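Local coordinates for protein transcriptional activator ToxR (PDB 6UTC) that probably senses bile salts and interacts with ToxS through this periplasmic domain of a transmembrane transcription activator, at residues Lys15-Glu20 and Val27-Asn32; Leu31-Leu36 and Ile64-Gln69; Leu75-Thr80 and Val88-Phe93. All coordinates share one frame; numbering follows the deposited sequence. Where two conformers were deposited one is given.

How the interactions relate
Followed from the N terminus, interactions 1 and 2 join at Leu31-Asn32, interaction 3 follows both, and none encloses another. Interaction 1 (15-20 with 27-32) closes a short beta hairpin at one edge of the five-stranded mixed sheet. Interaction 2 closes the longest loop, which contains helix 40-52, bringing the chain back on strand 62-67 beside strand 25-30. The two touch through the backbone hydrogen bond between Leu28 O and Ala65 N, and both border the same sulfate. Strand 72-78 follows and pairs with strand 62-67, as where Ile64 N meets Asn76 O; interaction 3 then closes a second hairpin with 88-93, the other outer strand. Interactions 1 and 3 do not touch.

Interaction 1 (Lys15-Glu20 and Val27-Asn32). With SO4 (sulfate ion), chain B.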
loop_
_atom_site.group_PDB
_atom_site.type_symbol
_atom_site.label_atom_id
_atom_site.label_comp_id
_atom_site.label_asym_id
_atom_site.label_seq_id
_atom_site.Cartn_x
_atom_site.Cartn_y
_atom_site.Cartn_z
ATOM N N LYS A 15 -1.455 12.560 11.262
ATOM C CA LYS A 15 -2.641 11.745 11.480
ATOM C C LYS A 15 -3.126 11.193 10.149
ATOM O O LYS A 15 -3.051 11.871 9.118
ATOM C CB LYS A 15 -3.747 12.577 12.123
ATOM C CG LYS A 15 -3.408 13.064 13.526
ATOM C CD LYS A 15 -4.157 14.345 13.839
ATOM C CE LYS A 15 -3.451 15.147 14.919
ATOM N NZ LYS A 15 -3.685 16.608 14.736
ATOM N N PHE A 16 -3.608 9.950 10.178
ATOM C CA PHE A 16 -4.019 9.227 8.984
ATOM C C PHE A 16 -5.508 8.921 9.018
ATOM O O PHE A 16 -6.073 8.641 10.084
ATOM C CB PHE A 16 -3.243 7.908 8.882
ATOM C CG PHE A 16 -1.769 8.097 8.712
ATOM C CD1 PHE A 16 -1.239 8.489 7.499
ATOM C CD2 PHE A 16 -0.911 7.903 9.779
ATOM C CE1 PHE A 16 0.120 8.674 7.345
ATOM C CE2 PHE A 16 0.456 8.091 9.627
ATOM C CZ PHE A 16 0.965 8.480 8.410
ATOM N N ARG A 17 -6.137 8.961 7.848
ATOM C CA ARG A 17 -7.495 8.471 7.686
ATOM C C ARG A 17 -7.450 7.133 6.962
ATOM O O ARG A 17 -6.538 6.871 6.164
ATOM C CB ARG A 17 -8.378 9.469 6.924
ATOM C CG ARG A 17 -7.894 9.875 5.532
ATOM C CD ARG A 17 -8.793 10.979 4.949
ATOM N NE ARG A 17 -8.279 11.483 3.670
ATOM C CZ ARG A 17 -8.562 10.934 2.496
ATOM N NH1 ARG A 17 -9.324 9.851 2.455
ATOM N NH2 ARG A 17 -8.061 11.426 1.367
ATOM N N LEU A 18 -8.429 6.275 7.260
ATOM C CA LEU A 18 -8.477 4.917 6.722
ATOM C C LEU A 18 -9.236 4.897 5.404
ATOM O O LEU A 18 -10.464 5.032 5.389
ATOM C CB LEU A 18 -9.146 3.979 7.721
ATOM C CG LEU A 18 -9.261 2.502 7.326
ATOM C CD1 LEU A 18 -7.920 1.833 7.227
ATOM C CD2 LEU A 18 -10.148 1.780 8.337
ATOM N N LEU A 19 -8.509 4.695 4.302
ATOM C CA LEU A 19 -9.161 4.496 3.014
ATOM C C LEU A 19 -9.935 3.192 2.978
ATOM O O LEU A 19 -11.065 3.145 2.477
ATOM C CB LEU A 19 -8.123 4.501 1.903
ATOM C CG LEU A 19 -7.413 5.822 1.693
ATOM C CD1 LEU A 19 -6.428 5.714 0.543
ATOM C CD2 LEU A 19 -8.427 6.914 1.403
ATOM N N GLU A 20 -9.347 2.122 3.492
ATOM C CA GLU A 20 -9.983 0.818 3.446
ATOM C C GLU A 20 -9.126 -0.137 4.250
ATOM O O GLU A 20 -7.902 -0.014 4.259
ATOM C CB GLU A 20 -10.073 0.324 1.996
ATOM C CG GLU A 20 -10.854 -0.960 1.815
ATOM C CD GLU A 20 -11.211 -1.201 0.367
ATOM O OE1 GLU A 20 -11.755 -0.274 -0.268
ATOM O OE2 GLU A 20 -10.923 -2.311 -0.126
ATOM N N VAL A 27 -5.195 0.401 4.858
ATOM C CA VAL A 27 -4.737 1.314 3.818
ATOM C C VAL A 27 -5.057 2.722 4.294
ATOM O O VAL A 27 -6.224 3.094 4.399
ATOM C CB VAL A 27 -5.384 1.014 2.464
ATOM C CG1 VAL A 27 -4.872 1.995 1.420
ATOM C CG2 VAL A 27 -5.101 -0.427 2.056
ATOM N N LEU A 28 -4.016 3.491 4.571
ATOM C CA LEU A 28 -4.120 4.795 5.208
ATOM C C LEU A 28 -3.571 5.870 4.293
ATOM O O LEU A 28 -2.727 5.599 3.435
ATOM C CB LEU A 28 -3.286 4.826 6.487
ATOM C CG LEU A 28 -3.641 3.807 7.559
ATOM C CD1 LEU A 28 -2.544 3.773 8.615
ATOM C CD2 LEU A 28 -4.978 4.161 8.185
ATOM N N THR A 29 -4.049 7.097 4.485
ATOM C CA THR A 29 -3.471 8.250 3.812
ATOM C C THR A 29 -3.509 9.408 4.797
ATOM O O THR A 29 -4.346 9.408 5.704
ATOM C CB THR A 29 -4.217 8.569 2.500
ATOM O OG1 THR A 29 -3.468 9.499 1.715
ATOM C CG2 THR A 29 -5.592 9.148 2.739
ATOM N N PRO A 30 -2.606 10.381 4.682
ATOM C CA PRO A 30 -2.674 11.529 5.590
ATOM C C PRO A 30 -4.058 12.171 5.557
ATOM O O PRO A 30 -4.737 12.188 4.527
ATOM C CB PRO A 30 -1.587 12.471 5.052
ATOM C CG PRO A 30 -0.595 11.543 4.419
ATOM C CD PRO A 30 -1.449 10.473 3.772
ATOM N N LEU A 31 -4.468 12.703 6.715
ATOM C CA LEU A 31 -5.835 13.186 6.925
ATOM C C LEU A 31 -6.336 14.032 5.769
ATOM O O LEU A 31 -7.440 13.820 5.253
ATOM C CB LEU A 31 -5.899 14.012 8.210
ATOM C CG LEU A 31 -7.248 14.685 8.471
ATOM C CD1 LEU A 31 -8.333 13.641 8.697
ATOM C CD2 LEU A 31 -7.138 15.613 9.669
ATOM N N ASN A 32 -5.544 15.013 5.358
ATOM C CA ASN A 32 -5.998 15.944 4.346
ATOM C C ASN A 32 -5.415 15.677 2.968
ATOM O O ASN A 32 -5.527 16.532 2.081
ATOM C CB ASN A 32 -5.769 17.380 4.810
ATOM C CG ASN A 32 -6.707 17.761 5.936
ATOM O OD1 ASN A 32 -7.915 17.614 5.804
ATOM N ND2 ASN A 32 -6.155 18.188 7.048
HETATM S S SO4 B . -10.722 9.509 -0.748
HETATM O O1 SO4 B . -11.293 10.840 -0.557
HETATM O O2 SO4 B . -9.277 9.558 -0.556
HETATM O O3 SO4 B . -10.988 9.096 -2.131
HETATM O O4 SO4 B . -11.341 8.584 0.194
#
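Arg17 and Thr29 form the centre of this antiparallel hairpin contact, exchanging two backbone hydrogen bonds, with Arg17 N 2.8 Å from Thr29 O. Their side chains lie alongside each other and point the same way. Arg17 CG sits between the backbone N and the carbonyl carbon (chi1 57°), and the extended chain beyond it carries the guanidinium over the threonine methyl, with Thr29 CG2 3.5 Å from Arg17 CZ and over the centre of the plane. A beta-branched threonine suits this place: the methyl supports the flat cation, while OG1, anti to the backbone N (chi1 -167°), hydrogen-bonds Ala65 O.

Toward the turn lies a classic beta bulge, in which Leu19 and Glu20 both face Val27. Val27 O receives two weak bonds, from Leu19 N at 2.8 Å and from Glu20 N, while Val27 N makes a sound one to Glu20 O at 2.8 Å. The extra residue lets Leu19 turn inward, its CD1 4.1 Å from Val27 CG1, and its other methyl reaches Thr29 CG2. This is the compact face, with Val27 and Thr29 buried.

The opposite face is looser: Leu28 is buried there, but Leu18 and Phe16 are exposed. Leu18 CD1 meets Leu28 CD2 at 3.9 Å, and Phe16 brings its ring edge to the Thr29-Pro30 peptide. Back on the Thr29 face, the tip of Arg17 makes a weak bond from NE to Leu31 O; NH1 and NH2 both donate to sulfate O2, and NH2 also bonds His33 O. This anion, probably from the crystallisation liquor, would offset the positive charge.

Strand 62-67 lies on the far side of strand 25-30, pairing with Leu28 through Val63 and Ala65. Helix 40-52 packs against Val27 through Ile43, and its Arg44 forms a salt bridge with Glu20.

Interaction 2 (Leu31-Leu36 and Ile64-Gln69); sequences LNHPPL and IATGGQ. With SO4 (sulfate ion), chain B.
His33 receives a hydrogen bond at NE2 from Gly67 N, 2.9 Å away and tilted modestly from the ring plane. CG, anti to the backbone N (chi1 -168°), heads toward the strand, and chi2 (-81°) turns the ring so that NE2 faces Gly67 N. The His33 side chain crosses that of Thr66 at about a right angle. ND1 donates to Pro34 O at 2.8 Å, on a lone pair, consistent with a neutral ring protonated at ND1. Pro34 CD lies 3.2 Å above one ring face, offset toward the rim; both bonds and this proline limit ring rotation.

The loop enters a beta-alpha-beta crossover: it leads from strand 25-30 into helix 40-52, and the chain returns on the parallel strand 62-67, which ends here.

Gln69 folds back through a bend at chi2 (-58°), bringing its amide beside Pro34. NE2 donates to Gly67 O at 3.0 Å and more weakly to Pro35 O at 3.3 Å. At Gly67, closing the strand, a CB would press on the preceding carbonyl O; at Gly68 phi is positive and a CB would run into Leu36 CD2. Leu36 is buried and also touches Leu73 and Leu19; it spreads its methyls, CD1 3.9 Å from Ala65 CB and CD2 3.4 Å from Gly67 O. Leu36 N binds sulfate O2, 3.0 Å away.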
loop_
_atom_site.group_PDB
_atom_site.type_symbol
_atom_site.label_atom_id
_atom_site.label_comp_id
_atom_site.label_asym_id
_atom_site.label_seq_id
_atom_site.Cartn_x
_atom_site.Cartn_y
_atom_site.Cartn_z
ATOM N N LEU A 31 -4.468 12.703 6.715
ATOM C CA LEU A 31 -5.835 13.186 6.925
ATOM C C LEU A 31 -6.336 14.032 5.769
ATOM O O LEU A 31 -7.440 13.820 5.253
ATOM C CB LEU A 31 -5.899 14.012 8.210
ATOM C CG LEU A 31 -7.248 14.685 8.471
ATOM C CD1 LEU A 31 -8.333 13.641 8.697
ATOM C CD2 LEU A 31 -7.138 15.613 9.669
ATOM N N ASN A 32 -5.544 15.013 5.358
ATOM C CA ASN A 32 -5.998 15.944 4.346
ATOM C C ASN A 32 -5.415 15.677 2.968
ATOM O O ASN A 32 -5.527 16.532 2.081
ATOM C CB ASN A 32 -5.769 17.380 4.810
ATOM C CG ASN A 32 -6.707 17.761 5.936
ATOM O OD1 ASN A 32 -7.915 17.614 5.804
ATOM N ND2 ASN A 32 -6.155 18.188 7.048
ATOM N N HIS A 33 -4.819 14.507 2.759
ATOM C CA HIS A 33 -4.340 14.169 1.436
ATOM C C HIS A 33 -5.503 14.191 0.443
ATOM O O HIS A 33 -6.627 13.833 0.786
ATOM C CB HIS A 33 -3.711 12.779 1.475
ATOM C CG HIS A 33 -2.942 12.441 0.246
ATOM N ND1 HIS A 33 -3.540 11.993 -0.914
ATOM C CD2 HIS A 33 -1.612 12.485 -0.007
ATOM C CE1 HIS A 33 -2.613 11.797 -1.835
ATOM N NE2 HIS A 33 -1.432 12.086 -1.309
ATOM N N PRO A 34 -5.251 14.581 -0.802
ATOM C CA PRO A 34 -6.314 14.591 -1.815
ATOM C C PRO A 34 -6.879 13.201 -2.058
ATOM O O PRO A 34 -6.285 12.181 -1.655
ATOM C CB PRO A 34 -5.588 15.114 -3.069
ATOM C CG PRO A 34 -4.425 15.902 -2.546
ATOM C CD PRO A 34 -3.997 15.166 -1.307
ATOM N N PRO A 35 -8.010 13.109 -2.758
ATOM C CA PRO A 35 -8.692 11.819 -2.910
ATOM C C PRO A 35 -7.859 10.792 -3.667
ATOM O O PRO A 35 -7.121 11.114 -4.598
ATOM C CB PRO A 35 -9.969 12.182 -3.679
ATOM C CG PRO A 35 -10.157 13.658 -3.442
ATOM C CD PRO A 35 -8.787 14.216 -3.351
ATOM N N LEU A 36 -8.000 9.536 -3.247
ATOM C CA LEU A 36 -7.301 8.418 -3.860
ATOM C C LEU A 36 -8.226 7.287 -4.283
ATOM O O LEU A 36 -7.733 6.258 -4.751
ATOM C CB LEU A 36 -6.230 7.872 -2.908
ATOM C CG LEU A 36 -5.035 8.791 -2.696
ATOM C CD1 LEU A 36 -4.152 8.239 -1.588
ATOM C CD2 LEU A 36 -4.240 8.957 -3.993
ATOM N N ILE A 64 0.680 2.980 3.648
ATOM C CA ILE A 64 0.394 4.403 3.529
ATOM C C ILE A 64 0.441 4.749 2.054
ATOM O O ILE A 64 1.476 4.569 1.398
ATOM C CB ILE A 64 1.410 5.260 4.297
ATOM C CG1 ILE A 64 1.686 4.683 5.689
ATOM C CG2 ILE A 64 0.950 6.735 4.325
ATOM C CD1 ILE A 64 0.507 4.595 6.566
ATOM N N ALA A 65 -0.664 5.259 1.537
ATOM C CA ALA A 65 -0.781 5.639 0.137
ATOM C C ALA A 65 -0.720 7.156 0.017
ATOM O O ALA A 65 -1.486 7.860 0.681
ATOM C CB ALA A 65 -2.108 5.136 -0.419
ATOM N N THR A 66 0.186 7.656 -0.829
ATOM C CA THR A 66 0.310 9.085 -1.081
ATOM C C THR A 66 0.628 9.332 -2.550
ATOM O O THR A 66 0.998 8.425 -3.303
ATOM C CB THR A 66 1.402 9.735 -0.230
ATOM O OG1 THR A 66 2.655 9.121 -0.525
ATOM C CG2 THR A 66 1.104 9.608 1.251
ATOM N N GLY A 67 0.484 10.588 -2.959
ATOM C CA GLY A 67 0.708 10.942 -4.358
ATOM C C GLY A 67 -0.533 10.679 -5.168
ATOM O O GLY A 67 -1.636 11.054 -4.764
ATOM N N GLY A 68 -0.371 10.057 -6.333
ATOM C CA GLY A 68 -1.526 9.622 -7.093
ATOM C C GLY A 68 -2.290 10.703 -7.811
ATOM O O GLY A 68 -3.342 10.422 -8.388
ATOM N N GLN A 69 -1.811 11.942 -7.794
ATOM C CA GLN A 69 -2.544 12.990 -8.495
ATOM C C GLN A 69 -2.169 13.031 -9.967
ATOM O O GLN A 69 -2.984 13.457 -10.799
ATOM C CB GLN A 69 -2.374 14.320 -7.762
ATOM C CG GLN A 69 -2.677 14.165 -6.261
ATOM C CD GLN A 69 -4.083 13.637 -5.991
ATOM O OE1 GLN A 69 -5.062 14.308 -6.281
ATOM N NE2 GLN A 69 -4.183 12.435 -5.435
HETATM S S SO4 B . -10.722 9.509 -0.748
HETATM O O1 SO4 B . -11.293 10.840 -0.557
HETATM O O2 SO4 B . -9.277 9.558 -0.556
HETATM O O3 SO4 B . -10.988 9.096 -2.131
HETATM O O4 SO4 B . -11.341 8.584 0.194
HETATM O O HOH W 1 -7.410 13.344 -6.388
#

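Interaction 3 (Leu75-Thr80 and Val88-Phe93); sequences LNYIHT and VTLRIF
Leu75 pairs with Leu90 and Tyr77 with Val88 as hydrogen-bonded antiparallel pairs, the two strand axes inclined at 152° and approaching to 4.7 Å. This is a beta hairpin, joining strand 72-78 to the edge strand 88-93 of the mixed sheet. The Leu75-Leu90 bonds are nearly straight, with Leu75 N 2.9 Å from Leu90 O and Leu90 N 2.8 Å from Leu75 O. At the other pair, Tyr77 N reaches Val88 O at 2.8 Å, but Val88 N to Tyr77 O is longer.

One face carries Leu75, Tyr77, Val88 and Leu90, all buried but Val88, which is partly exposed. Tyr77 CG lies anti to the carbonyl carbon (chi1 -78°), which starts the ring off beside the backbone N. One side of the ring, at CE2, meets Leu90 CD1 at 3.6 Å, and Tyr77 CB packs on Val88 CG2 at 4.0 Å. A large aromatic suits this place because it spans both aliphatic neighbours and still stacks on Tyr50 of helix 40-52. Farther along, Leu75 CD1 touches Ile92 CD1 at 4.1 Å, a contact of two aliphatic methyls, suited to the apolar face that Leu75 turns toward Cys46 of helix 40-52. Tyr77 also touches Cys46, which is in a disulfide with Cys103, so this face of the hairpin borders the covalent link that constrains the periplasmic domain. Leu90 in turn meets Lys104, next to that bridge in sequence.

On the other face, Asn76 and Thr89 form the non-hydrogen-bonded pair between the two bonded ones. Their partly exposed side chains lie alongside each other and point the same way, a place where small polar groups are well suited. Thr89 CG2 packs 3.7 Å from Asn76 ND2, whereas Thr89 OG1 approaches Asn76 OD1 so closely that the exact geometry of that hydrogen bond is doubtful.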
loop_
_atom_site.group_PDB
_atom_site.type_symbol
_atom_site.label_atom_id
_atom_site.label_comp_id
_atom_site.label_asym_id
_atom_site.label_seq_id
_atom_site.Cartn_x
_atom_site.Cartn_y
_atom_site.Cartn_z
ATOM N N LEU A 75 3.293 3.724 -2.276
ATOM C CA LEU A 75 2.758 2.867 -1.220
ATOM C C LEU A 75 3.886 2.501 -0.269
ATOM O O LEU A 75 4.905 1.949 -0.695
ATOM C CB LEU A 75 2.158 1.591 -1.807
ATOM C CG LEU A 75 0.914 1.792 -2.663
ATOM C CD1 LEU A 75 0.508 0.495 -3.352
ATOM C CD2 LEU A 75 -0.234 2.329 -1.831
ATOM N N ASN A 76 3.705 2.803 1.005
ATOM C CA ASN A 76 4.691 2.485 2.030
ATOM C C ASN A 76 4.114 1.386 2.915
ATOM O O ASN A 76 3.180 1.632 3.691
ATOM C CB ASN A 76 5.050 3.735 2.827
ATOM C CG ASN A 76 6.201 4.504 2.199
ATOM O OD1 ASN A 76 7.357 4.091 2.302
ATOM N ND2 ASN A 76 5.896 5.584 1.519
ATOM N N TYR A 77 4.656 0.181 2.777
ATOM C CA TYR A 77 4.235 -0.955 3.587
ATOM C C TYR A 77 4.983 -0.943 4.906
ATOM O O TYR A 77 6.223 -0.926 4.922
ATOM C CB TYR A 77 4.534 -2.248 2.840
ATOM C CG TYR A 77 3.532 -2.554 1.757
ATOM C CD1 TYR A 77 2.367 -3.234 2.053
ATOM C CD2 TYR A 77 3.746 -2.149 0.450
ATOM C CE1 TYR A 77 1.433 -3.518 1.076
ATOM C CE2 TYR A 77 2.813 -2.431 -0.542
ATOM C CZ TYR A 77 1.669 -3.123 -0.213
ATOM O OH TYR A 77 0.734 -3.406 -1.192
ATOM N N ILE A 78 4.238 -0.949 6.000
ATOM C CA ILE A 78 4.801 -0.905 7.340
ATOM C C ILE A 78 4.482 -2.217 8.037
ATOM O O ILE A 78 3.328 -2.671 8.039
ATOM C CB ILE A 78 4.275 0.306 8.126
ATOM C CG1 ILE A 78 4.725 1.599 7.436
ATOM C CG2 ILE A 78 4.768 0.256 9.571
ATOM C CD1 ILE A 78 4.010 2.850 7.904
ATOM N N HIS A 79 5.511 -2.834 8.588
ATOM C CA HIS A 79 5.395 -4.099 9.297
ATOM C C HIS A 79 5.449 -3.876 10.803
ATOM O O HIS A 79 5.700 -2.776 11.293
ATOM C CB HIS A 79 6.508 -5.038 8.829
ATOM C CG HIS A 79 6.359 -5.453 7.403
ATOM N ND1 HIS A 79 5.893 -6.696 7.033
ATOM C CD2 HIS A 79 6.564 -4.770 6.254
ATOM C CE1 HIS A 79 5.829 -6.760 5.714
ATOM N NE2 HIS A 79 6.223 -5.604 5.218
ATOM N N THR A 80 5.199 -4.950 11.552
ATOM C CA THR A 80 5.471 -4.886 12.977
ATOM C C THR A 80 6.958 -4.602 13.184
ATOM O O THR A 80 7.793 -4.885 12.320
ATOM C CB THR A 80 5.102 -6.210 13.653
ATOM O OG1 THR A 80 5.931 -7.251 13.135
ATOM C CG2 THR A 80 3.628 -6.558 13.426
ATOM N N VAL A 88 8.852 -1.364 3.099
ATOM C CA VAL A 88 9.247 -0.937 1.765
ATOM C C VAL A 88 8.392 0.220 1.287
ATOM O O VAL A 88 7.198 0.322 1.600
ATOM C CB VAL A 88 9.199 -2.060 0.715
ATOM C CG1 VAL A 88 10.257 -3.090 0.974
ATOM C CG2 VAL A 88 7.830 -2.679 0.683
ATOM N N THR A 89 9.030 1.097 0.525
ATOM C CA THR A 89 8.349 2.073 -0.304
ATOM C C THR A 89 8.314 1.539 -1.726
ATOM O O THR A 89 9.365 1.215 -2.296
ATOM C CB THR A 89 9.103 3.395 -0.302
ATOM O OG1 THR A 89 9.280 3.848 1.036
ATOM C CG2 THR A 89 8.306 4.439 -1.059
ATOM N N LEU A 90 7.115 1.456 -2.295
ATOM C CA LEU A 90 6.916 1.020 -3.667
ATOM C C LEU A 90 6.238 2.137 -4.446
ATOM O O LEU A 90 5.521 2.962 -3.882
ATOM C CB LEU A 90 6.012 -0.221 -3.721
ATOM C CG LEU A 90 6.372 -1.442 -2.869
ATOM C CD1 LEU A 90 5.359 -2.544 -3.092
ATOM C CD2 LEU A 90 7.780 -1.918 -3.184
ATOM N N ARG A 91 6.457 2.150 -5.753
ATOM C CA ARG A 91 5.853 3.128 -6.644
ATOM C C ARG A 91 5.106 2.375 -7.731
ATOM O O ARG A 91 5.665 1.473 -8.368
ATOM C CB ARG A 91 6.924 4.028 -7.257
ATOM C CG ARG A 91 7.841 4.651 -6.206
ATOM C CD ARG A 91 9.287 4.202 -6.371
ATOM N NE ARG A 91 10.019 4.194 -5.102
ATOM C CZ ARG A 91 10.420 5.287 -4.461
ATOM N NH1 ARG A 91 10.152 6.487 -4.963
ATOM N NH2 ARG A 91 11.087 5.185 -3.319
ATOM N N ILE A 92 3.841 2.712 -7.928
ATOM C CA ILE A 92 3.060 2.078 -8.975
ATOM C C ILE A 92 2.536 3.147 -9.917
ATOM O O ILE A 92 2.309 4.295 -9.529
ATOM C CB ILE A 92 1.924 1.181 -8.435
ATOM C CG1 ILE A 92 0.885 2.014 -7.690
ATOM C CG2 ILE A 92 2.491 0.081 -7.531
ATOM C CD1 ILE A 92 -0.322 1.210 -7.265
ATOM N N PHE A 93 2.355 2.761 -11.173
ATOM C CA PHE A 93 1.870 3.665 -12.199
ATOM C C PHE A 93 0.438 3.309 -12.566
ATOM O O PHE A 93 -0.001 2.170 -12.393
ATOM C CB PHE A 93 2.771 3.616 -13.435
ATOM C CG PHE A 93 4.131 4.196 -13.197
ATOM C CD1 PHE A 93 5.126 3.440 -12.604
ATOM C CD2 PHE A 93 4.407 5.512 -13.533
ATOM C CE1 PHE A 93 6.381 3.975 -12.367
ATOM C CE2 PHE A 93 5.659 6.057 -13.301
ATOM C CZ PHE A 93 6.648 5.286 -12.718
#